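Local coordinates for thymocyte nuclear protein 1 (Leishmania major, PDB 2AR1) that is of unknown function but carries an EVE domain of the PUA clan, and so probably binds nucleic acid, perhaps at modified bases, at residues E82-A87 with D116-A121; K133-L138 with Y159-R164; F31-L36 with G76-A81. All coordinates share one frame; numbering follows the deposited sequence.

In the fold
All three contacts belong to one EVE domain, built round a mixed six-stranded sheet. Interaction 1 pairs strands 76-89 and 113-128 in that sheet. Interaction 3 sets helix 33-39 on residues 76-81, the part of strand 76-89 that runs directly into 82-87, with its centre about 12 Å from that of interaction 1. The two touch directly: Val-120 N lies 2.9 Å from Leu-80 O. Interaction 2 holds the loop 133-138 on helix 156-169, near the periphery, with its centre about 17 Å from the centre of the chain. It reaches interaction 3 through Leu-163 CD1, 3.9 Å from Leu-80 CD2, but does not touch interaction 1.

Interaction 1. Residues E82-A87 with D116-A121; sequences EVVRLA and DVKFVA
Glu-82 and Lys-118 lie side by side and point the same way from neighbouring antiparallel strands. Glu-82 CG is anti to the backbone N (chi1 177°), and the chain runs on extended. Its carboxylate carbon CD comes 3.7 Å from Lys-118 CE. The charged ends stay beyond salt-bridge range, with Glu-82 OE2 4.3 Å from Lys-118 NZ, though their opposite charges should still attract. At the base of the pair, Val-120 CG2 packs on Glu-82 CB.

Val-84 crosses Lys-118 at about a right angle. Its CG1 rests against CB and CG of the lysine, 3.7 Å from Lys-118 CB. Its other methyl, CG2, meets Asp-116 CB, again with the two side chains crossed. Val-83 and Val-117 turn to the other face of the sheet as a non-hydrogen-bonded pair. That face is covered in part by helix 33-39, where Leu-36 meets Val-117.

Glu-82 and Lys-118 form a hydrogen-bonded pair; Lys-118 N reaches Glu-82 O at 2.8 Å. A classic beta bulge follows, in which Val-84 and Arg-85 both face Asp-116. Asp-116 O accepts from Val-84 N at 2.9 Å and takes a weak second bond from Arg-85 N. The chain turns a corner at Arg-85. There Arg-85 CB meets Asp-116 CB at 3.8 Å, while the guanidinium leads away and NH1 binds Leu-86 O. The carboxylate of Asp-116 has its own partner in Tyr-88, whose OH is hydrogen-bonded to OD1.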
ATOM      1  N   GLU A  82       1.601  -8.565  -2.113  1.00 20.74           N
ATOM      2  CA  GLU A  82       2.755  -9.157  -1.372  1.00 19.53           C
ATOM      3  C   GLU A  82       4.040  -8.511  -1.848  1.00 18.71           C
ATOM      4  O   GLU A  82       4.170  -8.210  -2.991  1.00 17.54           O
ATOM      5  CB  GLU A  82       2.787 -10.646  -1.510  1.00 22.40           C
ATOM      6  CG  GLU A  82       3.941 -11.267  -0.861  1.00 22.21           C
ATOM      7  CD  GLU A  82       3.859 -12.803  -0.874  1.00 30.29           C
ATOM      8  OE1 GLU A  82       2.724 -13.305  -0.786  1.00 32.95           O
ATOM      9  OE2 GLU A  82       4.933 -13.501  -0.920  1.00 30.88           O
ATOM     10  N   VAL A  83       4.935  -8.139  -0.929  1.00 15.57           N
ATOM     11  CA  VAL A  83       6.176  -7.538  -1.362  1.00 17.79           C
ATOM     12  C   VAL A  83       7.062  -8.602  -2.071  1.00 17.72           C
ATOM     13  O   VAL A  83       7.330  -9.717  -1.537  1.00 18.93           O
ATOM     14  CB  VAL A  83       6.928  -6.917  -0.134  1.00 17.90           C
ATOM     15  CG1 VAL A  83       8.335  -6.433  -0.509  1.00 17.57           C
ATOM     16  CG2 VAL A  83       6.052  -5.796   0.456  1.00 18.84           C
ATOM     17  N   VAL A  84       7.542  -8.290  -3.282  1.00 18.01           N
ATOM     18  CA  VAL A  84       8.481  -9.190  -3.963  1.00 18.64           C
ATOM     19  C   VAL A  84       9.930  -8.709  -4.260  1.00 18.82           C
ATOM     20  O   VAL A  84      10.755  -9.489  -4.658  1.00 18.89           O
ATOM     21  CB  VAL A  84       7.890  -9.813  -5.259  1.00 18.88           C
ATOM     22  CG1 VAL A  84       6.629 -10.620  -4.907  1.00 22.92           C
ATOM     23  CG2 VAL A  84       7.593  -8.738  -6.278  1.00 20.12           C
ATOM     24  N   ARG A  85      10.215  -7.436  -4.028  1.00 21.08           N
ATOM     25  CA  ARG A  85      11.579  -6.967  -4.068  1.00 19.52           C
ATOM     26  C   ARG A  85      11.761  -5.858  -3.035  1.00 18.18           C
ATOM     27  O   ARG A  85      10.898  -5.005  -2.868  1.00 19.63           O
ATOM     28  CB  ARG A  85      11.923  -6.376  -5.416  1.00 21.78           C
ATOM     29  CG  ARG A  85      13.461  -6.285  -5.575  1.00 24.62           C
ATOM     30  CD  ARG A  85      13.978  -5.411  -6.681  1.00 25.96           C
ATOM     31  NE  ARG A  85      15.443  -5.581  -6.854  1.00 25.07           N
ATOM     32  CZ  ARG A  85      16.387  -5.038  -6.061  1.00 27.83           C
ATOM     33  NH1 ARG A  85      16.090  -4.282  -4.956  1.00 24.98           N
ATOM     34  NH2 ARG A  85      17.665  -5.256  -6.379  1.00 28.78           N
ATOM     35  N   LEU A  86      12.947  -5.843  -2.422  1.00 21.14           N
ATOM     36  CA  LEU A  86      13.290  -4.780  -1.518  1.00 22.86           C
ATOM     37  C   LEU A  86      13.463  -3.413  -2.177  1.00 21.24           C
ATOM     38  O   LEU A  86      13.752  -3.323  -3.342  1.00 21.07           O
ATOM     39  CB  LEU A  86      14.596  -5.128  -0.835  1.00 23.23           C
ATOM     40  CG  LEU A  86      14.676  -6.327   0.103  1.00 23.87           C
ATOM     41  CD1 LEU A  86      16.072  -6.448   0.582  1.00 26.35           C
ATOM     42  CD2 LEU A  86      13.757  -6.161   1.269  1.00 22.79           C
ATOM     43  N   ALA A  87      13.389  -2.359  -1.356  1.00 21.33           N
ATOM     44  CA  ALA A  87      13.375  -0.991  -1.836  1.00 19.34           C
ATOM     45  C   ALA A  87      14.595  -0.602  -2.692  1.00 16.19           C
ATOM     46  O   ALA A  87      15.755  -1.001  -2.425  1.00 17.98           O
ATOM     47  CB  ALA A  87      13.189  -0.033  -0.664  1.00 20.23           C
ATOM     48  N   ASP A 116       8.824  -3.512  -5.045  1.00 18.46           N
ATOM     49  CA  ASP A 116       7.901  -4.188  -6.019  1.00 20.16           C
ATOM     50  C   ASP A 116       6.914  -5.006  -5.251  1.00 20.87           C
ATOM     51  O   ASP A 116       7.244  -5.611  -4.261  1.00 17.15           O
ATOM     52  CB  ASP A 116       8.649  -5.110  -6.962  1.00 22.67           C
ATOM     53  CG  ASP A 116       9.437  -4.371  -8.051  1.00 25.34           C
ATOM     54  OD1 ASP A 116       9.358  -3.107  -8.128  1.00 26.20           O
ATOM     55  OD2 ASP A 116      10.120  -5.082  -8.831  1.00 25.18           O
ATOM     56  N   VAL A 117       5.660  -5.044  -5.749  1.00 21.29           N
ATOM     57  CA  VAL A 117       4.639  -5.874  -5.102  1.00 20.33           C
ATOM     58  C   VAL A 117       4.010  -6.750  -6.148  1.00 17.46           C
ATOM     59  O   VAL A 117       4.087  -6.456  -7.334  1.00 18.01           O
ATOM     60  CB  VAL A 117       3.544  -5.111  -4.389  1.00 21.20           C
ATOM     61  CG1 VAL A 117       4.076  -4.283  -3.240  1.00 24.66           C
ATOM     62  CG2 VAL A 117       2.749  -4.209  -5.321  1.00 22.41           C
ATOM     63  N   LYS A 118       3.432  -7.835  -5.670  1.00 19.18           N
ATOM     64  CA  LYS A 118       2.728  -8.780  -6.525  1.00 17.11           C
ATOM     65  C   LYS A 118       1.260  -8.811  -6.125  1.00 18.17           C
ATOM     66  O   LYS A 118       0.909  -8.604  -4.963  1.00 17.41           O
ATOM     67  CB  LYS A 118       3.354 -10.195  -6.526  1.00 19.77           C
ATOM     68  CG  LYS A 118       2.975 -11.098  -5.376  1.00 26.14           C
ATOM     69  CD  LYS A 118       3.335 -12.548  -5.738  1.00 32.31           C
ATOM     70  CE  LYS A 118       3.729 -13.336  -4.519  1.00 35.53           C
ATOM     71  NZ  LYS A 118       3.794 -14.828  -4.869  1.00 33.30           N
ATOM     72  N   PHE A 119       0.375  -8.956  -7.107  1.00 18.15           N
ATOM     73  CA  PHE A 119      -1.005  -9.167  -6.867  1.00 15.95           C
ATOM     74  C   PHE A 119      -1.227 -10.450  -6.090  1.00 16.51           C
ATOM     75  O   PHE A 119      -0.627 -11.474  -6.448  1.00 17.32           O
ATOM     76  CB  PHE A 119      -1.703  -9.430  -8.229  1.00 15.65           C
ATOM     77  CG  PHE A 119      -3.142  -9.768  -8.072  1.00 17.24           C
ATOM     78  CD1 PHE A 119      -4.084  -8.782  -7.768  1.00 14.93           C
ATOM     79  CD2 PHE A 119      -3.561 -11.079  -8.241  1.00 14.65           C
ATOM     80  CE1 PHE A 119      -5.416  -9.126  -7.608  1.00 16.27           C
ATOM     81  CE2 PHE A 119      -4.893 -11.419  -8.058  1.00 15.99           C
ATOM     82  CZ  PHE A 119      -5.795 -10.472  -7.793  1.00 15.24           C
ATOM     83  N   VAL A 120      -2.168 -10.443  -5.157  1.00 14.53           N
ATOM     84  CA  VAL A 120      -2.523 -11.676  -4.410  1.00 14.63           C
ATOM     85  C   VAL A 120      -4.024 -11.976  -4.507  1.00 18.38           C
ATOM     86  O   VAL A 120      -4.400 -13.111  -4.779  1.00 16.93           O
ATOM     87  CB  VAL A 120      -2.107 -11.561  -2.915  1.00 18.55           C
ATOM     88  CG1 VAL A 120      -2.631 -12.713  -2.131  1.00 17.22           C
ATOM     89  CG2 VAL A 120      -0.574 -11.494  -2.786  1.00 16.53           C
ATOM     90  N   ALA A 121      -4.829 -10.938  -4.262  1.00 15.57           N
ATOM     91  CA  ALA A 121      -6.302 -11.077  -4.274  1.00 14.74           C
ATOM     92  C   ALA A 121      -7.042  -9.779  -4.614  1.00 16.88           C
ATOM     93  O   ALA A 121      -6.600  -8.704  -4.276  1.00 17.86           O
ATOM     94  CB  ALA A 121      -6.781 -11.608  -3.005  1.00 13.77           C
TER

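Interaction 2. Residues K133-L138 with Y159-R164; sequences KSRREL and YAYILR
The hydroxyl of Tyr-161 and the guanidinium of Arg-135 are joined by one water. Arg-135 NE donates to it at 2.9 Å, and Tyr-161 OH is also 2.9 Å from it. The arginine meets the ring through its aliphatic part as well: Arg-135 CD lies 3.5 Å from Tyr-161 OH, and CG and CD both approach CE1. The guanidinium plane stands 89° from the ring plane, with the hydroxyl at its edge. Arg-135 NH1 binds Ser-134 O and makes a salt bridge to Glu-131, which should hold the group in place.

Glu-137 covers one face of the same ring. Its CB sits 3.9 Å from the ring centroid, a CH-pi contact. The chain bends at chi2 (92°), which turns CD back over the ring, 3.3 Å from Tyr-161 CE2. The carboxylate is stacked on the ring, its plane 20° from the ring plane. On the opposite face lies Arg-164 CD, offset toward the rim, from the same helix as the tyrosine.

This contact fastens the loop between helices 129-132 and 142-145 to helix 156-169 of the EVE fold. The loop includes a short 3-10 segment, 136-138, from which Leu-138 enters the buried side. Its CD2 is 4.0 Å from Tyr-161 CB, and its CD1 meets Ile-162 CG1 at 3.9 Å. Leu-132 touches both Leu-138 and Ile-162, while Trp-123 and Leu-127 of strand 113-128 reach Ile-162.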
ATOM      1  N   LYS A 133     -13.740   1.548  10.370  1.00 18.92           N
ATOM      2  CA  LYS A 133     -13.877   2.435  11.565  1.00 18.93           C
ATOM      3  C   LYS A 133     -14.951   1.982  12.600  1.00 19.92           C
ATOM      4  O   LYS A 133     -15.224   2.670  13.592  1.00 17.46           O
ATOM      5  CB  LYS A 133     -14.176   3.902  11.141  1.00 20.72           C
ATOM      6  CG  LYS A 133     -12.965   4.593  10.537  1.00 25.00           C
ATOM      7  CD  LYS A 133     -13.117   6.096  10.522  1.00 24.52           C
ATOM      8  CE  LYS A 133     -12.007   6.825   9.803  1.00 23.64           C
ATOM      9  NZ  LYS A 133     -12.113   8.284   9.703  1.00 27.04           N
ATOM     10  N   SER A 134     -15.586   0.848  12.316  1.00 18.18           N
ATOM     11  CA  SER A 134     -16.675   0.312  13.118  1.00 14.98           C
ATOM     12  C   SER A 134     -16.284  -1.073  13.687  1.00 14.13           C
ATOM     13  O   SER A 134     -17.133  -1.936  13.923  1.00 16.05           O
ATOM     14  CB  SER A 134     -17.941   0.192  12.219  1.00 18.24           C
ATOM     15  OG  SER A 134     -18.317   1.442  11.723  1.00 19.42           O
ATOM     16  N   ARG A 135     -14.994  -1.283  13.960  1.00 14.64           N
ATOM     17  CA  ARG A 135     -14.567  -2.523  14.608  1.00 15.48           C
ATOM     18  C   ARG A 135     -13.602  -2.148  15.713  1.00 16.16           C
ATOM     19  O   ARG A 135     -12.636  -1.432  15.500  1.00 15.63           O
ATOM     20  CB  ARG A 135     -13.897  -3.493  13.654  1.00 17.17           C
ATOM     21  CG  ARG A 135     -14.819  -3.909  12.481  1.00 17.77           C
ATOM     22  CD  ARG A 135     -15.933  -4.770  13.022  1.00 19.19           C
ATOM     23  NE  ARG A 135     -16.709  -5.292  11.898  1.00 19.24           N
ATOM     24  CZ  ARG A 135     -17.599  -4.587  11.208  1.00 18.84           C
ATOM     25  NH1 ARG A 135     -17.911  -3.342  11.504  1.00 21.75           N
ATOM     26  NH2 ARG A 135     -18.187  -5.180  10.143  1.00 17.51           N
ATOM     27  N   ARG A 136     -13.823  -2.675  16.883  1.00 15.12           N
ATOM     28  CA  ARG A 136     -12.928  -2.355  18.035  1.00 15.16           C
ATOM     29  C   ARG A 136     -11.480  -2.786  17.744  1.00 16.83           C
ATOM     30  O   ARG A 136     -10.511  -2.088  18.154  1.00 15.75           O
ATOM     31  CB  ARG A 136     -13.378  -3.153  19.244  1.00 14.47           C
ATOM     32  CG  ARG A 136     -12.503  -2.966  20.513  1.00 17.87           C
ATOM     33  CD  ARG A 136     -12.347  -1.531  20.765  1.00 16.75           C
ATOM     34  NE  ARG A 136     -11.740  -1.281  22.063  1.00 26.33           N
ATOM     35  CZ  ARG A 136     -11.829  -0.114  22.704  1.00 28.89           C
ATOM     36  NH1 ARG A 136     -12.502   0.914  22.172  1.00 36.51           N
ATOM     37  NH2 ARG A 136     -11.238   0.022  23.873  1.00 25.52           N
ATOM     38  N   GLU A 137     -11.328  -3.910  17.039  1.00 14.58           N
ATOM     39  CA  GLU A 137     -10.052  -4.556  16.751  1.00 15.26           C
ATOM     40  C   GLU A 137      -9.175  -3.682  15.878  1.00 16.33           C
ATOM     41  O   GLU A 137      -7.979  -3.861  15.841  1.00 17.59           O
ATOM     42  CB  GLU A 137     -10.329  -5.894  16.115  1.00 13.79           C
ATOM     43  CG  GLU A 137     -10.916  -6.844  17.134  1.00 12.74           C
ATOM     44  CD  GLU A 137     -12.423  -6.889  17.222  1.00 16.91           C
ATOM     45  OE1 GLU A 137     -13.087  -5.944  16.745  1.00 18.72           O
ATOM     46  OE2 GLU A 137     -12.908  -7.851  17.871  1.00 18.52           O
ATOM     47  N   LEU A 138      -9.801  -2.691  15.222  1.00 15.22           N
ATOM     48  CA  LEU A 138      -9.066  -1.870  14.277  1.00 18.33           C
ATOM     49  C   LEU A 138      -8.863  -0.452  14.810  1.00 17.14           C
ATOM     50  O   LEU A 138      -8.311   0.367  14.081  1.00 17.77           O
ATOM     51  CB  LEU A 138      -9.794  -1.854  12.939  1.00 18.56           C
ATOM     52  CG  LEU A 138     -10.049  -3.215  12.298  1.00 17.95           C
ATOM     53  CD1 LEU A 138     -10.793  -2.952  10.962  1.00 22.15           C
ATOM     54  CD2 LEU A 138      -8.801  -3.947  12.213  1.00 16.11           C
ATOM     55  N   TYR A 159      -4.485  -6.980  10.422  1.00 16.85           N
ATOM     56  CA  TYR A 159      -4.438  -7.771   9.169  1.00 15.64           C
ATOM     57  C   TYR A 159      -5.443  -8.886   9.287  1.00 18.18           C
ATOM     58  O   TYR A 159      -6.314  -9.020   8.427  1.00 16.01           O
ATOM     59  CB  TYR A 159      -3.066  -8.268   8.892  1.00 17.18           C
ATOM     60  CG  TYR A 159      -2.980  -8.956   7.589  1.00 16.70           C
ATOM     61  CD1 TYR A 159      -2.932  -8.209   6.396  1.00 17.56           C
ATOM     62  CD2 TYR A 159      -2.888 -10.305   7.540  1.00 19.11           C
ATOM     63  CE1 TYR A 159      -2.762  -8.838   5.162  1.00 15.24           C
ATOM     64  CE2 TYR A 159      -2.729 -10.981   6.304  1.00 17.08           C
ATOM     65  CZ  TYR A 159      -2.647 -10.241   5.129  1.00 15.49           C
ATOM     66  OH  TYR A 159      -2.505 -11.050   3.991  1.00 15.76           O
ATOM     67  N   ALA A 160      -5.356  -9.680  10.342  1.00 18.51           N
ATOM     68  CA  ALA A 160      -6.218 -10.882  10.555  1.00 19.95           C
ATOM     69  C   ALA A 160      -7.704 -10.446  10.523  1.00 19.33           C
ATOM     70  O   ALA A 160      -8.537 -11.093   9.885  1.00 17.33           O
ATOM     71  CB  ALA A 160      -5.930 -11.419  11.902  1.00 22.21           C
ATOM     72  N   TYR A 161      -8.021  -9.391  11.275  1.00 16.46           N
ATOM     73  CA  TYR A 161      -9.424  -8.935  11.422  1.00 16.51           C
ATOM     74  C   TYR A 161     -10.021  -8.481  10.080  1.00 15.24           C
ATOM     75  O   TYR A 161     -11.183  -8.837   9.672  1.00 16.28           O
ATOM     76  CB  TYR A 161      -9.480  -7.914  12.544  1.00 16.84           C
ATOM     77  CG  TYR A 161     -10.918  -7.877  13.033  1.00 16.00           C
ATOM     78  CD1 TYR A 161     -11.915  -7.104  12.387  1.00 19.15           C
ATOM     79  CD2 TYR A 161     -11.333  -8.732  14.084  1.00 13.80           C
ATOM     80  CE1 TYR A 161     -13.193  -7.098  12.828  1.00 14.37           C
ATOM     81  CE2 TYR A 161     -12.623  -8.742  14.551  1.00 16.87           C
ATOM     82  CZ  TYR A 161     -13.603  -7.947  13.916  1.00 12.21           C
ATOM     83  OH  TYR A 161     -14.982  -7.919  14.235  1.00 15.92           O
ATOM     84  N   ILE A 162      -9.188  -7.788   9.308  1.00 17.21           N
ATOM     85  CA  ILE A 162      -9.574  -7.263   7.988  1.00 17.76           C
ATOM     86  C   ILE A 162      -9.853  -8.386   7.001  1.00 16.90           C
ATOM     87  O   ILE A 162     -10.868  -8.320   6.332  1.00 16.36           O
ATOM     88  CB  ILE A 162      -8.592  -6.178   7.486  1.00 19.52           C
ATOM     89  CG1 ILE A 162      -8.688  -4.994   8.406  1.00 15.51           C
ATOM     90  CG2 ILE A 162      -8.718  -5.870   6.020  1.00 18.71           C
ATOM     91  CD1 ILE A 162      -7.629  -3.828   8.205  1.00 18.41           C
ATOM     92  N   LEU A 163      -9.038  -9.405   6.973  1.00 14.51           N
ATOM     93  CA  LEU A 163      -9.232 -10.562   6.115  1.00 13.91           C
ATOM     94  C   LEU A 163     -10.502 -11.273   6.558  1.00 13.81           C
ATOM     95  O   LEU A 163     -11.298 -11.697   5.718  1.00 13.19           O
ATOM     96  CB  LEU A 163      -8.000 -11.456   6.076  1.00 14.22           C
ATOM     97  CG  LEU A 163      -6.996 -10.986   4.986  1.00 14.15           C
ATOM     98  CD1 LEU A 163      -6.339  -9.705   5.174  1.00 12.14           C
ATOM     99  CD2 LEU A 163      -5.948 -12.037   4.886  1.00 18.66           C
ATOM    100  N   ARG A 164     -10.766 -11.367   7.851  1.00 15.42           N
ATOM    101  CA  ARG A 164     -12.006 -11.941   8.393  1.00 15.26           C
ATOM    102  C   ARG A 164     -13.214 -11.172   7.895  1.00 15.22           C
ATOM    103  O   ARG A 164     -14.241 -11.711   7.556  1.00 13.59           O
ATOM    104  CB  ARG A 164     -11.943 -11.987   9.921  1.00 15.17           C
ATOM    105  CG  ARG A 164     -13.263 -11.942  10.591  1.00 17.78           C
ATOM    106  CD  ARG A 164     -13.255 -11.552  12.080  1.00 19.95           C
ATOM    107  NE  ARG A 164     -14.634 -11.550  12.571  1.00 21.70           N
ATOM    108  CZ  ARG A 164     -15.031 -11.675  13.834  1.00 20.05           C
ATOM    109  NH1 ARG A 164     -14.156 -11.844  14.786  1.00 22.49           N
ATOM    110  NH2 ARG A 164     -16.343 -11.715  14.115  1.00 16.49           N
TER
HETATM  111  O   HOH W   1     -16.545  -8.219  11.819  1.00 25.19           O

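Interaction 3. Residues F31-L36 with G76-A81; sequences FSIDDL and GVAGLA
Ile-33 lies against Ala-78 and has the largest share of this buried contact. Its CG2 is 3.9 Å from Ala-78 CB. Its CG1 is anti to the backbone N (chi1 -174°) and leads to CD1, which rests over the next part of the strand. There CD1 is 4.1 Å from Gly-79 CA and equally close to Leu-80 O. Gly-79 has no side chain, and the isoleucine lies against its bare backbone.

One turn further along the helix, Leu-36 makes the second contact. Its CD2 meets Ala-81 CB at 3.7 Å. Small residues on the strand let the two branched side chains come close. Leu-80 points away from the helix, to the other face of the sheet, where it meets Leu-66, Val-120 and Trp-123.

The first turn of the helix is fixed at Ser-32, its N-cap residue. Asp-35 OD2 accepts from Ser-32 N at 2.8 Å, in a nearly straight bond (173°), and uses its anti lone pair. Ser-32 OG accepts a weak capping bond from Asp-34 N. Ile-33 N is bound by His-69, and Asp-34 by Arg-122. Ser-32 and Asp-35 form a capping box, which starts helix 33-39 where it packs on the mixed sheet of the EVE domain.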
ATOM      1  N   PHE A  31      -4.331   4.035 -10.296  1.00 21.44           N
ATOM      2  CA  PHE A  31      -3.839   2.672 -10.227  1.00 19.51           C
ATOM      3  C   PHE A  31      -4.643   1.914  -9.196  1.00 17.77           C
ATOM      4  O   PHE A  31      -4.575   2.193  -7.992  1.00 18.99           O
ATOM      5  CB  PHE A  31      -2.350   2.710  -9.887  1.00 19.47           C
ATOM      6  CG  PHE A  31      -1.658   1.364  -9.909  1.00 18.12           C
ATOM      7  CD1 PHE A  31      -1.121   0.872 -11.086  1.00 21.39           C
ATOM      8  CD2 PHE A  31      -1.551   0.605  -8.776  1.00 17.04           C
ATOM      9  CE1 PHE A  31      -0.500  -0.354 -11.134  1.00 23.20           C
ATOM     10  CE2 PHE A  31      -0.871  -0.616  -8.801  1.00 19.46           C
ATOM     11  CZ  PHE A  31      -0.371  -1.104  -9.993  1.00 25.10           C
ATOM     12  N   SER A  32      -5.462   0.982  -9.686  1.00 17.37           N
ATOM     13  CA  SER A  32      -6.338   0.217  -8.830  1.00 16.09           C
ATOM     14  C   SER A  32      -5.838  -1.186  -8.599  1.00 16.99           C
ATOM     15  O   SER A  32      -4.893  -1.658  -9.229  1.00 20.10           O
ATOM     16  CB  SER A  32      -7.717   0.171  -9.458  1.00 16.68           C
ATOM     17  OG  SER A  32      -7.698  -0.705 -10.579  1.00 16.99           O
ATOM     18  N   ILE A  33      -6.543  -1.906  -7.739  1.00 18.58           N
ATOM     19  CA  ILE A  33      -6.222  -3.323  -7.550  1.00 17.89           C
ATOM     20  C   ILE A  33      -6.287  -4.114  -8.901  1.00 17.64           C
ATOM     21  O   ILE A  33      -5.538  -5.023  -9.100  1.00 18.02           O
ATOM     22  CB  ILE A  33      -7.163  -3.959  -6.507  1.00 18.12           C
ATOM     23  CG1 ILE A  33      -6.736  -5.406  -6.182  1.00 19.89           C
ATOM     24  CG2 ILE A  33      -8.638  -3.989  -7.024  1.00 21.84           C
ATOM     25  CD1 ILE A  33      -5.308  -5.597  -5.584  1.00 17.64           C
ATOM     26  N   ASP A  34      -7.132  -3.686  -9.829  1.00 18.13           N
ATOM     27  CA  ASP A  34      -7.273  -4.378 -11.131  1.00 16.72           C
ATOM     28  C   ASP A  34      -6.087  -4.121 -12.065  1.00 17.86           C
ATOM     29  O   ASP A  34      -5.761  -4.950 -12.898  1.00 20.97           O
ATOM     30  CB  ASP A  34      -8.571  -3.897 -11.743  1.00 15.18           C
ATOM     31  CG  ASP A  34      -9.767  -4.312 -10.925  1.00 13.86           C
ATOM     32  OD1 ASP A  34      -9.729  -5.456 -10.380  1.00 16.81           O
ATOM     33  OD2 ASP A  34     -10.773  -3.541 -10.841  1.00 14.25           O
ATOM     34  N   ASP A  35      -5.484  -2.932 -11.937  1.00 17.69           N
ATOM     35  CA  ASP A  35      -4.210  -2.616 -12.611  1.00 18.46           C
ATOM     36  C   ASP A  35      -3.103  -3.537 -12.102  1.00 20.11           C
ATOM     37  O   ASP A  35      -2.312  -4.019 -12.899  1.00 17.99           O
ATOM     38  CB  ASP A  35      -3.813  -1.130 -12.393  1.00 17.86           C
ATOM     39  CG  ASP A  35      -4.757  -0.213 -13.097  1.00 21.51           C
ATOM     40  OD1 ASP A  35      -5.040  -0.460 -14.310  1.00 22.11           O
ATOM     41  OD2 ASP A  35      -5.320   0.655 -12.425  1.00 17.44           O
ATOM     42  N   LEU A  36      -2.997  -3.706 -10.770  1.00 19.79           N
ATOM     43  CA  LEU A  36      -1.972  -4.657 -10.242  1.00 19.88           C
ATOM     44  C   LEU A  36      -2.195  -6.078 -10.733  1.00 19.65           C
ATOM     45  O   LEU A  36      -1.267  -6.779 -11.165  1.00 19.62           O
ATOM     46  CB  LEU A  36      -1.943  -4.608  -8.707  1.00 20.00           C
ATOM     47  CG  LEU A  36      -0.937  -5.508  -8.012  1.00 16.28           C
ATOM     48  CD1 LEU A  36       0.463  -5.234  -8.594  1.00 22.02           C
ATOM     49  CD2 LEU A  36      -0.967  -5.260  -6.483  1.00 19.26           C
ATOM     50  N   GLY A  76     -11.599   2.165   0.692  1.00 18.83           N
ATOM     51  CA  GLY A  76     -11.466   1.068   1.596  1.00 17.54           C
ATOM     52  C   GLY A  76     -10.449   0.082   1.029  1.00 16.32           C
ATOM     53  O   GLY A  76      -9.736   0.383   0.046  1.00 16.85           O
ATOM     54  N   VAL A  77     -10.362  -1.082   1.660  1.00 17.96           N
ATOM     55  CA  VAL A  77      -9.467  -2.181   1.205  1.00 16.24           C
ATOM     56  C   VAL A  77     -10.073  -2.966   0.014  1.00 14.96           C
ATOM     57  O   VAL A  77     -11.201  -3.550   0.141  1.00 16.67           O
ATOM     58  CB  VAL A  77      -9.071  -3.130   2.328  1.00 17.33           C
ATOM     59  CG1 VAL A  77      -8.106  -4.187   1.895  1.00 20.16           C
ATOM     60  CG2 VAL A  77      -8.363  -2.291   3.474  1.00 16.57           C
ATOM     61  N   ALA A  78      -9.351  -2.895  -1.076  1.00 17.37           N
ATOM     62  CA  ALA A  78      -9.773  -3.529  -2.377  1.00 15.24           C
ATOM     63  C   ALA A  78      -9.236  -4.935  -2.677  1.00 17.76           C
ATOM     64  O   ALA A  78      -9.754  -5.672  -3.524  1.00 16.93           O
ATOM     65  CB  ALA A  78      -9.293  -2.640  -3.452  1.00 19.90           C
ATOM     66  N   GLY A  79      -8.230  -5.304  -1.954  1.00 15.42           N
ATOM     67  CA  GLY A  79      -7.500  -6.585  -2.215  1.00 14.60           C
ATOM     68  C   GLY A  79      -6.226  -6.674  -1.466  1.00 16.74           C
ATOM     69  O   GLY A  79      -5.966  -5.938  -0.534  1.00 15.67           O
ATOM     70  N   LEU A  80      -5.409  -7.563  -1.922  1.00 16.88           N
ATOM     71  CA  LEU A  80      -4.213  -7.972  -1.250  1.00 16.40           C
ATOM     72  C   LEU A  80      -3.058  -8.048  -2.245  1.00 18.74           C
ATOM     73  O   LEU A  80      -3.218  -8.435  -3.412  1.00 15.76           O
ATOM     74  CB  LEU A  80      -4.407  -9.375  -0.617  1.00 17.30           C
ATOM     75  CG  LEU A  80      -5.501  -9.531   0.448  1.00 14.08           C
ATOM     76  CD1 LEU A  80      -5.421 -10.883   1.025  1.00 15.99           C
ATOM     77  CD2 LEU A  80      -5.235  -8.505   1.582  1.00 20.76           C
ATOM     78  N   ALA A  81      -1.882  -7.650  -1.742  1.00 16.36           N
ATOM     79  CA  ALA A  81      -0.648  -7.814  -2.462  1.00 18.05           C
ATOM     80  C   ALA A  81       0.441  -8.404  -1.536  1.00 17.13           C
ATOM     81  O   ALA A  81       0.218  -8.665  -0.338  1.00 15.56           O
ATOM     82  CB  ALA A  81      -0.178  -6.500  -3.047  1.00 18.67           C
TER